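Local atomic coordinates of glucokinase (Streptomyces griseus, PDB entry 3VGL), a protein that probably catalyses the ATP-dependent phosphorylation of D-glucose to D-glucose 6-phosphate, as a zinc-containing glucokinase of the ROK family. Residues A[60-66]-A[99-105]. Numbering follows the deposited sequence.
Sequences VGIGAAG and PVVVEND. With NA (sodium ion), chain C; BGC (beta-D-glucopyranose), chain D.
The side-chain amide of Asn-104 reaches across to the carbonyl of Gly-66, at the point where two parallel strands run out into the glucose site. Its CB lies 3.8 Å from Gly-66 O, and with CG anti to the backbone N (chi1 166°) the amide is carried between that carbonyl, the sugar and the sodium ion, CG itself 3.1 Å from the metal. One arm, OD1, binds the sodium at 2.4 Å; Asn-107, the carbonyl of Gly-136 and two waters complete the shell. OD1 also caps helix 105-116 through a weak hydrogen bond to Ala-106 N. The other arm, ND2, donates to Gly-66 O at 2.8 Å, almost in its own amide plane but well above the plane of the acceptor carbonyl, and to glucose O4 in a longer bond; glucose O3 also lies close to ND2. Metal and hydrogen bonds together fix the rotation of the amide. Behind it, residues 60-64 pair with 100-104, parallel, as neighbouring strands in the mixed five-stranded sheet of one lobe of this actin-like ATPase fold, 100-104 forming its edge within the chain. Ala-64 O takes two N-H groups from opposite faces of its plane, Asp-105 N and Gly-66 N, the latter closing an inverse gamma turn centred on Ala-65. On the sheet face covered by helix 88-96, Ile-62 CD1 meets Val-100 CG1 at 3.7 Å. On the other face, Val-101 CG1 rests on Gly-61 CA, and Glu-103 carries its carboxylate away to a salt bridge with Arg-146. Asp-105 presses CB against Gly-63 C at 3.6 Å, while its carboxylate spans two glucose hydroxyls: OD1 accepts from O4 at 2.6 Å and OD2 from O6 at 2.7 Å, beside the methyl of Ala-65.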
loop_
_atom_site.group_PDB
_atom_site.type_symbol
_atom_site.label_atom_id
_atom_site.label_comp_id
_atom_site.label_asym_id
_atom_site.label_seq_id
_atom_site.Cartn_x
_atom_site.Cartn_y
_atom_site.Cartn_z
ATOM N N VAL A 60 -32.241 -30.641 -5.932
ATOM C CA VAL A 60 -31.255 -30.123 -4.966
ATOM C C VAL A 60 -30.461 -29.001 -5.635
ATOM O O VAL A 60 -29.909 -29.189 -6.719
ATOM C CB VAL A 60 -30.284 -31.239 -4.462
ATOM C CG1 VAL A 60 -29.218 -30.679 -3.523
ATOM C CG2 VAL A 60 -31.044 -32.376 -3.745
ATOM N N GLY A 61 -30.424 -27.832 -4.998
ATOM C CA GLY A 61 -29.522 -26.754 -5.433
ATOM C C GLY A 61 -28.407 -26.616 -4.421
ATOM O O GLY A 61 -28.658 -26.520 -3.224
ATOM N N ILE A 62 -27.168 -26.555 -4.909
ATOM C CA ILE A 62 -26.004 -26.399 -4.067
ATOM C C ILE A 62 -25.446 -25.007 -4.315
ATOM O O ILE A 62 -25.227 -24.636 -5.477
ATOM C CB ILE A 62 -24.940 -27.452 -4.440
ATOM C CG1 ILE A 62 -25.388 -28.842 -3.976
ATOM C CG2 ILE A 62 -23.576 -27.069 -3.840
ATOM C CD1 ILE A 62 -24.530 -29.988 -4.523
ATOM N N GLY A 63 -25.270 -24.236 -3.242
ATOM C CA GLY A 63 -24.485 -22.979 -3.304
ATOM C C GLY A 63 -23.112 -23.296 -2.733
ATOM O O GLY A 63 -22.991 -23.533 -1.532
ATOM N N ALA A 64 -22.089 -23.316 -3.593
ATOM C CA ALA A 64 -20.776 -23.782 -3.203
ATOM C C ALA A 64 -19.813 -22.610 -3.090
ATOM O O ALA A 64 -19.763 -21.792 -3.989
ATOM C CB ALA A 64 -20.252 -24.770 -4.252
ATOM N N ALA A 65 -19.022 -22.581 -2.017
ATOM C CA ALA A 65 -18.037 -21.511 -1.805
ATOM C C ALA A 65 -16.779 -21.700 -2.679
ATOM O O ALA A 65 -15.684 -21.982 -2.187
ATOM C CB ALA A 65 -17.671 -21.432 -0.340
ATOM N N GLY A 66 -16.942 -21.520 -3.976
ATOM C CA GLY A 66 -15.791 -21.537 -4.871
ATOM C C GLY A 66 -16.168 -21.052 -6.248
ATOM O O GLY A 66 -17.320 -20.687 -6.499
ATOM N N PRO A 99 -32.146 -34.502 -9.436
ATOM C CA PRO A 99 -31.407 -33.519 -10.232
ATOM C C PRO A 99 -30.742 -32.491 -9.321
ATOM O O PRO A 99 -31.325 -32.088 -8.307
ATOM C CB PRO A 99 -32.492 -32.838 -11.071
ATOM C CG PRO A 99 -33.655 -33.747 -11.039
ATOM C CD PRO A 99 -33.589 -34.470 -9.727
ATOM N N VAL A 100 -29.538 -32.079 -9.700
ATOM C CA VAL A 100 -28.733 -31.120 -8.924
ATOM C C VAL A 100 -28.245 -30.010 -9.849
ATOM O O VAL A 100 -27.890 -30.254 -11.003
ATOM C CB VAL A 100 -27.512 -31.832 -8.251
ATOM C CG1 VAL A 100 -26.562 -30.825 -7.535
ATOM C CG2 VAL A 100 -27.981 -32.947 -7.299
ATOM N N VAL A 101 -28.266 -28.778 -9.344
ATOM C CA VAL A 101 -27.613 -27.658 -10.010
ATOM C C VAL A 101 -26.598 -27.155 -9.005
ATOM O O VAL A 101 -26.886 -27.159 -7.820
ATOM C CB VAL A 101 -28.600 -26.545 -10.401
ATOM C CG1 VAL A 101 -29.282 -25.949 -9.182
ATOM C CG2 VAL A 101 -27.900 -25.449 -11.203
ATOM N N VAL A 102 -25.417 -26.776 -9.477
ATOM C CA VAL A 102 -24.389 -26.220 -8.598
ATOM C C VAL A 102 -24.183 -24.758 -8.968
ATOM O O VAL A 102 -23.906 -24.439 -10.122
ATOM C CB VAL A 102 -23.049 -26.997 -8.701
ATOM C CG1 VAL A 102 -21.942 -26.309 -7.906
ATOM C CG2 VAL A 102 -23.238 -28.427 -8.218
ATOM N N GLU A 103 -24.350 -23.865 -7.997
ATOM C CA GLU A 103 -24.129 -22.436 -8.236
ATOM C C GLU A 103 -23.086 -21.968 -7.228
ATOM O O GLU A 103 -22.917 -22.562 -6.176
ATOM C CB GLU A 103 -25.437 -21.644 -8.033
ATOM C CG GLU A 103 -26.559 -22.015 -9.011
ATOM C CD GLU A 103 -26.581 -21.201 -10.302
ATOM O OE1 GLU A 103 -25.631 -20.435 -10.583
ATOM O OE2 GLU A 103 -27.575 -21.347 -11.053
ATOM N N ASN A 104 -22.391 -20.879 -7.519
ATOM C CA ASN A 104 -21.569 -20.264 -6.479
ATOM C C ASN A 104 -22.464 -19.793 -5.330
ATOM O O ASN A 104 -23.579 -19.303 -5.555
ATOM C CB ASN A 104 -20.756 -19.118 -7.087
ATOM C CG ASN A 104 -20.139 -18.232 -6.034
ATOM O OD1 ASN A 104 -20.734 -17.214 -5.655
ATOM N ND2 ASN A 104 -18.961 -18.608 -5.541
ATOM N N ASP A 105 -21.969 -19.932 -4.103
ATOM C CA ASP A 105 -22.768 -19.619 -2.910
ATOM C C ASP A 105 -23.249 -18.191 -2.831
ATOM O O ASP A 105 -24.362 -17.949 -2.391
ATOM C CB ASP A 105 -22.029 -20.002 -1.610
ATOM C CG ASP A 105 -20.732 -19.228 -1.394
ATOM O OD1 ASP A 105 -20.088 -18.840 -2.375
ATOM O OD2 ASP A 105 -20.338 -19.031 -0.227
HETATM NA NA NA C . -20.098 -15.186 -6.667
HETATM C C2 BGC D . -14.595 -17.833 -2.754
HETATM C C3 BGC D . -15.966 -17.506 -3.342
HETATM C C4 BGC D . -17.070 -17.621 -2.290
HETATM C C5 BGC D . -16.654 -16.795 -1.084
HETATM C C6 BGC D . -17.682 -16.871 0.049
HETATM C C1 BGC D . -14.368 -16.949 -1.533
HETATM O O1 BGC D . -13.166 -17.275 -0.892
HETATM O O2 BGC D . -13.608 -17.489 -3.745
HETATM O O3 BGC D . -16.255 -18.351 -4.412
HETATM O O4 BGC D . -18.273 -17.091 -2.816
HETATM O O5 BGC D . -15.395 -17.213 -0.579
HETATM O O6 BGC D . -17.860 -18.209 0.484
HETATM O O HOH W 1 -18.510 -16.386 -8.098
HETATM O O HOH W 2 -18.376 -15.205 -4.963
#